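Local coordinates for glucose dehydrogenase (Haloferax mediterranei, PDB 2B5W), which catalyses the zinc-dependent oxidation of D-glucose and some other aldoses with NAD(P)+ as electron acceptor, preferring NADP+, and works as a homodimer, at the interface of chains A and B. Coordinates in Å, arbitrary orientation; residue numbers count along the deposited sequence, not the author numbering. Chains: chain A/B, glucose dehydrogenase.

Contact 1: the interface of chains A and B. Residues chain A 248, 251-253, 256, 273, 275; chain B 285, 288.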
ATOM      1  N   GLU A 248      -5.870  10.455  -4.646  1.00 16.52           N
ATOM      2  CA  GLU A 248      -6.606  10.395  -5.889  1.00 17.83           C
ATOM      3  C   GLU A 248      -8.108  10.471  -5.666  1.00 21.46           C
ATOM      4  O   GLU A 248      -8.686   9.651  -4.983  1.00 18.65           O
ATOM      5  CB  GLU A 248      -6.211   9.143  -6.657  1.00 18.38           C
ATOM      6  CG  GLU A 248      -6.994   8.915  -7.935  1.00 18.59           C
ATOM      7  CD  GLU A 248      -8.339   8.264  -7.717  1.00 22.44           C
ATOM      8  OE1 GLU A 248      -8.406   7.234  -6.984  1.00 19.23           O
ATOM      9  OE2 GLU A 248      -9.369   8.753  -8.240  1.00 21.86           O
ATOM     10  N   GLY A 251     -11.468   9.450 -10.043  1.00 22.74           N
ATOM     11  CA  GLY A 251     -12.099   8.308 -10.676  1.00 25.19           C
ATOM     12  C   GLY A 251     -11.541   8.038 -12.062  1.00 26.05           C
ATOM     13  O   GLY A 251     -12.189   7.338 -12.848  1.00 28.72           O
ATOM     14  N   PHE A 252     -10.346   8.552 -12.356  1.00 20.54           N
ATOM     15  CA  PHE A 252      -9.707   8.431 -13.693  1.00 22.49           C
ATOM     16  C   PHE A 252      -8.592   7.398 -13.593  1.00 19.59           C
ATOM     17  O   PHE A 252      -7.563   7.673 -12.992  1.00 24.72           O
ATOM     18  CB  PHE A 252      -9.133   9.795 -14.110  1.00 21.36           C
ATOM     19  CG  PHE A 252      -8.709   9.908 -15.584  1.00 24.11           C
ATOM     20  CD1 PHE A 252      -9.642   9.849 -16.620  1.00 43.38           C
ATOM     21  CD2 PHE A 252      -7.387  10.149 -15.899  1.00 24.81           C
ATOM     22  CE1 PHE A 252      -9.222  10.004 -17.962  1.00 29.13           C
ATOM     23  CE2 PHE A 252      -6.957  10.308 -17.227  1.00 26.58           C
ATOM     24  CZ  PHE A 252      -7.882  10.220 -18.253  1.00 25.12           C
ATOM     25  N   PRO A 253      -8.779   6.226 -14.193  1.00 28.14           N
ATOM     26  CA  PRO A 253      -7.815   5.111 -14.049  1.00 32.80           C
ATOM     27  C   PRO A 253      -6.356   5.396 -14.350  1.00 31.50           C
ATOM     28  O   PRO A 253      -5.452   4.868 -13.679  1.00 30.24           O
ATOM     29  CB  PRO A 253      -8.375   4.061 -14.995  1.00 36.17           C
ATOM     30  CG  PRO A 253      -9.819   4.323 -14.972  1.00 29.77           C
ATOM     31  CD  PRO A 253      -9.968   5.806 -14.945  1.00 28.32           C
ATOM     32  N   ALA A 256      -4.388   6.327 -11.201  1.00 24.79           N
ATOM     33  CA  ALA A 256      -3.929   5.247 -10.323  1.00 27.69           C
ATOM     34  C   ALA A 256      -2.551   4.745 -10.766  1.00 32.10           C
ATOM     35  O   ALA A 256      -1.645   4.605  -9.956  1.00 30.14           O
ATOM     36  CB  ALA A 256      -4.934   4.116 -10.287  1.00 24.61           C
ATOM     37  N   GLY A 273     -11.062   6.910  -5.974  1.00 21.20           N
ATOM     38  CA  GLY A 273     -11.919   6.919  -7.149  1.00 22.14           C
ATOM     39  C   GLY A 273     -12.554   5.594  -7.486  1.00 24.37           C
ATOM     40  O   GLY A 273     -11.974   4.532  -7.225  1.00 24.62           O
ATOM     41  N   PRO A 275     -13.737   3.998 -10.770  1.00 24.69           N
ATOM     42  CA  PRO A 275     -13.885   3.991 -12.242  1.00 24.90           C
ATOM     43  C   PRO A 275     -14.530   2.755 -12.785  1.00 31.51           C
ATOM     44  O   PRO A 275     -14.468   1.701 -12.166  1.00 29.43           O
ATOM     45  CB  PRO A 275     -12.454   4.062 -12.755  1.00 27.92           C
ATOM     46  CG  PRO A 275     -11.607   3.385 -11.651  1.00 28.85           C
ATOM     47  CD  PRO A 275     -12.362   3.631 -10.387  1.00 26.99           C
TER
ATOM     48  N   GLY B 285      -8.944   0.434 -15.243  1.00 25.70           N
ATOM     49  CA  GLY B 285     -10.192   0.655 -14.544  1.00 27.96           C
ATOM     50  C   GLY B 285     -10.496  -0.416 -13.519  1.00 30.33           C
ATOM     51  O   GLY B 285     -10.870  -0.108 -12.377  1.00 28.81           O
ATOM     52  N   HIS B 288      -7.894  -0.242 -10.602  1.00 25.62           N
ATOM     53  CA  HIS B 288      -8.166   0.914  -9.759  1.00 22.01           C
ATOM     54  C   HIS B 288      -9.390   0.682  -8.904  1.00 20.83           C
ATOM     55  O   HIS B 288      -9.334   0.832  -7.696  1.00 22.17           O
ATOM     56  CB  HIS B 288      -8.351   2.112 -10.695  1.00 22.60           C
ATOM     57  CG  HIS B 288      -8.505   3.442 -10.024  1.00 26.41           C
ATOM     58  ND1 HIS B 288      -8.491   4.616 -10.750  1.00 26.83           N
ATOM     59  CD2 HIS B 288      -8.680   3.803  -8.728  1.00 24.14           C
ATOM     60  CE1 HIS B 288      -8.620   5.644  -9.926  1.00 25.24           C
ATOM     61  NE2 HIS B 288      -8.730   5.179  -8.691  1.00 23.62           N
TER
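B:His288, from helix 284-293 of one subunit, reaches A:Glu248, A:Pro275 and A:Ala256 in a notch of the partner's nucleotide-binding domain, the Rossmann-type domain of this zinc-containing alcohol dehydrogenase family. Its imidazole is sandwiched. The ring of A:Pro275 lies across one face, with CG 3.5 Å from CG of B:His288, while the methyl of A:Ala256 sits over the opposite face, offset toward the rim, its CB 3.6 Å from CG of B:His288. Between these two the ring points its NE2 edge at A:Glu248. The hydrogen bond from NE2 of B:His288 to OE1 of A:Glu248 is 2.7 Å long; it runs nearly in the imidazole plane but meets the carboxylate from above its plane, with the two flat groups standing 88° apart. The syn side of the same oxygen is used within chain A: the backbone N of A:Gly273, a residue of the NADP+ site, donates to OE1 of A:Glu248 at 2.9 Å from the other face of the carboxylate. A:Gly251 N binds OE2 of A:Glu248, also at 2.9 Å, and together the two amides hold the carboxylate's rotation, which is likely to present OE1 to the histidine. On B:His288, CG anti to the backbone N (chi1 -174°) carries the ring away from its helix and into the notch. A glutamine in place of A:Glu248 would probably leave B:His288 without its anionic mate and, by putting an NH2 where one carboxylate oxygen was, cost the backbone N-H of A:Gly251 or A:Gly273 its acceptor. Packing is looser toward the helix starts, where A:Pro253 CG makes an apolar touch with CA of B:Gly285 at 3.7 Å and A:Pro253 hides little surface.

Contact 2: the interface of chains A and B. Residues chain A 280-282, 284; chain B 257, 280-282.
Strand 279-283 of each subunit pairs with its own copy, A:Phe280 facing B:Val282 and A:Val282 facing B:Phe280 in an antiparallel ladder centred on the A:Glu281 and B:Glu281 pair. Backbone hydrogen bonds in both directions hold it. The inner ones, such as A:Val282 N to B:Phe280 O at 3.0 Å, are almost straight at the hydrogen (176°); the outer ones, such as A:Phe280 N to B:Val282 O at 3.1 Å, are more bent. On one side of the ladder the two valines meet at the two-fold axis, their side chains crossing at about a right angle. The CG2 branch makes this contact, reaching from B:Val282 to CB of A:Val282 at 3.7 Å. With CG1 anti to the backbone N (chi1 171°), CG2 is left beside that N and directed at the opposite valine. Farther along, A:Ala284 presents its methyl to the far end of the B:Phe280 ring, CB lying 3.4 Å from CZ. The phenyl gets there from a cramped first torsion, CG between the backbone N and the carbonyl carbon (chi1 44°), which turns the ring off the sheet toward the partner's helix 284-293. The same methyl also meets B:Ile257 of helix 253-262, about a right angle round from the phenyl, with CG1 4.0 Å from CB of A:Ala284, a lighter apolar contact. The glutamates, by contrast, extend away from the valine pair and add chiefly backbone to the contact. In the fold, strand 279-283 runs straight into helix 284-293, and its pairing across the axis joins the two nucleotide-binding domains through a beta ladder, an arrangement familiar from dimeric alcohol dehydrogenases.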
ATOM      1  N   PHE A 280      -6.092  -0.039 -21.681  1.00 37.38           N
ATOM      2  CA  PHE A 280      -5.225   0.677 -22.595  1.00 39.53           C
ATOM      3  C   PHE A 280      -3.800   0.263 -22.311  1.00 39.92           C
ATOM      4  O   PHE A 280      -3.549  -0.457 -21.349  1.00 36.55           O
ATOM      5  CB  PHE A 280      -5.392   2.201 -22.416  1.00 44.78           C
ATOM      6  CG  PHE A 280      -5.450   2.656 -20.961  1.00 29.14           C
ATOM      7  CD1 PHE A 280      -4.299   3.000 -20.281  1.00 35.05           C
ATOM      8  CD2 PHE A 280      -6.675   2.753 -20.309  1.00 30.59           C
ATOM      9  CE1 PHE A 280      -4.377   3.435 -18.960  1.00 29.26           C
ATOM     10  CE2 PHE A 280      -6.748   3.175 -18.968  1.00 34.24           C
ATOM     11  CZ  PHE A 280      -5.603   3.509 -18.318  1.00 33.79           C
ATOM     12  N   GLU A 281      -2.859   0.707 -23.132  1.00 35.95           N
ATOM     13  CA  GLU A 281      -1.463   0.356 -22.942  1.00 42.82           C
ATOM     14  C   GLU A 281      -0.876   1.007 -21.685  1.00 42.13           C
ATOM     15  O   GLU A 281      -0.922   2.226 -21.534  1.00 36.14           O
ATOM     16  CB  GLU A 281      -0.617   0.750 -24.162  1.00 35.11           C
ATOM     17  CG  GLU A 281       0.871   0.475 -23.970  1.00 47.29           C
ATOM     18  CD  GLU A 281       1.694   0.605 -25.242  1.00 69.34           C
ATOM     19  OE1 GLU A 281       2.417   1.618 -25.388  1.00 61.54           O
ATOM     20  OE2 GLU A 281       1.647  -0.322 -26.077  1.00 51.27           O
ATOM     21  N   VAL A 282      -0.286   0.169 -20.821  1.00 33.46           N
ATOM     22  CA  VAL A 282       0.404   0.584 -19.596  1.00 31.40           C
ATOM     23  C   VAL A 282       1.804   0.001 -19.578  1.00 29.90           C
ATOM     24  O   VAL A 282       1.969  -1.193 -19.853  1.00 31.63           O
ATOM     25  CB  VAL A 282      -0.358   0.040 -18.374  1.00 31.26           C
ATOM     26  CG1 VAL A 282       0.430   0.263 -17.086  1.00 40.07           C
ATOM     27  CG2 VAL A 282      -1.747   0.681 -18.293  1.00 35.46           C
ATOM     28  N   ALA A 284       3.656  -1.535 -17.446  1.00 29.91           N
ATOM     29  CA  ALA A 284       3.539  -2.257 -16.185  1.00 35.16           C
ATOM     30  C   ALA A 284       4.918  -2.548 -15.586  1.00 30.17           C
ATOM     31  O   ALA A 284       5.070  -2.599 -14.369  1.00 25.91           O
ATOM     32  CB  ALA A 284       2.774  -3.533 -16.414  1.00 34.74           C
TER
ATOM     33  N   ILE B 257       0.145  -6.280 -11.514  1.00 26.41           N
ATOM     34  CA  ILE B 257      -1.204  -5.852 -11.905  1.00 25.62           C
ATOM     35  C   ILE B 257      -2.285  -6.825 -11.490  1.00 23.31           C
ATOM     36  O   ILE B 257      -3.314  -6.460 -10.936  1.00 25.01           O
ATOM     37  CB  ILE B 257      -1.279  -5.675 -13.450  1.00 30.14           C
ATOM     38  CG1 ILE B 257      -0.200  -4.716 -13.968  1.00 32.32           C
ATOM     39  CG2 ILE B 257      -2.691  -5.264 -13.865  1.00 32.23           C
ATOM     40  CD1 ILE B 257      -0.326  -3.289 -13.477  1.00 34.34           C
ATOM     41  N   PHE B 280       1.920  -3.197 -22.210  1.00 37.38           N
ATOM     42  CA  PHE B 280       0.907  -4.026 -22.831  1.00 39.53           C
ATOM     43  C   PHE B 280      -0.445  -3.555 -22.348  1.00 39.92           C
ATOM     44  O   PHE B 280      -0.522  -2.700 -21.472  1.00 36.55           O
ATOM     45  CB  PHE B 280       1.125  -5.510 -22.468  1.00 44.78           C
ATOM     46  CG  PHE B 280       1.461  -5.749 -20.998  1.00 29.14           C
ATOM     47  CD1 PHE B 280       0.463  -5.975 -20.072  1.00 35.05           C
ATOM     48  CD2 PHE B 280       2.788  -5.768 -20.580  1.00 30.59           C
ATOM     49  CE1 PHE B 280       0.793  -6.215 -18.740  1.00 29.26           C
ATOM     50  CE2 PHE B 280       3.117  -5.991 -19.230  1.00 34.24           C
ATOM     51  CZ  PHE B 280       2.119  -6.211 -18.335  1.00 33.79           C
ATOM     52  N   GLU B 281      -1.517  -4.101 -22.905  1.00 35.95           N
ATOM     53  CA  GLU B 281      -2.858  -3.707 -22.510  1.00 42.82           C
ATOM     54  C   GLU B 281      -3.189  -4.160 -21.084  1.00 42.13           C
ATOM     55  O   GLU B 281      -3.099  -5.345 -20.769  1.00 36.14           O
ATOM     56  CB  GLU B 281      -3.911  -4.263 -23.480  1.00 35.11           C
ATOM     57  CG  GLU B 281      -5.341  -3.942 -23.054  1.00 47.29           C
ATOM     58  CD  GLU B 281      -6.386  -4.244 -24.116  1.00 69.34           C
ATOM     59  OE1 GLU B 281      -7.109  -5.258 -23.976  1.00 61.54           O
ATOM     60  OE2 GLU B 281      -6.509  -3.449 -25.072  1.00 51.27           O
ATOM     61  N   VAL B 282      -3.618  -3.198 -20.256  1.00 33.46           N
ATOM     62  CA  VAL B 282      -4.061  -3.420 -18.876  1.00 31.40           C
ATOM     63  C   VAL B 282      -5.441  -2.822 -18.681  1.00 29.90           C
ATOM     64  O   VAL B 282      -5.671  -1.678 -19.091  1.00 31.63           O
ATOM     65  CB  VAL B 282      -3.091  -2.715 -17.912  1.00 31.26           C
ATOM     66  CG1 VAL B 282      -3.621  -2.738 -16.480  1.00 40.07           C
ATOM     67  CG2 VAL B 282      -1.703  -3.357 -17.999  1.00 35.46           C
TER

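The C-alpha centres of contact 1 and contact 2 are about 14 Å apart, and both belong to the same two-fold interface of the homodimer. Helices 253-262 and 284-293 serve in each: one contributes to the histidine notch in contact 1 and to the apolar contact with A:Ala284 in contact 2, the other supplies B:His288 and A:Ala284. The strand ladder of contact 2 straddles the axis, while its alanine contact, like contact 1, recurs with the chains exchanged. Backbone pairing at the centre is thus flanked by two histidine anchors, each beside the partner's NADP+-site glycine, which may link dimerisation to the cofactor pocket.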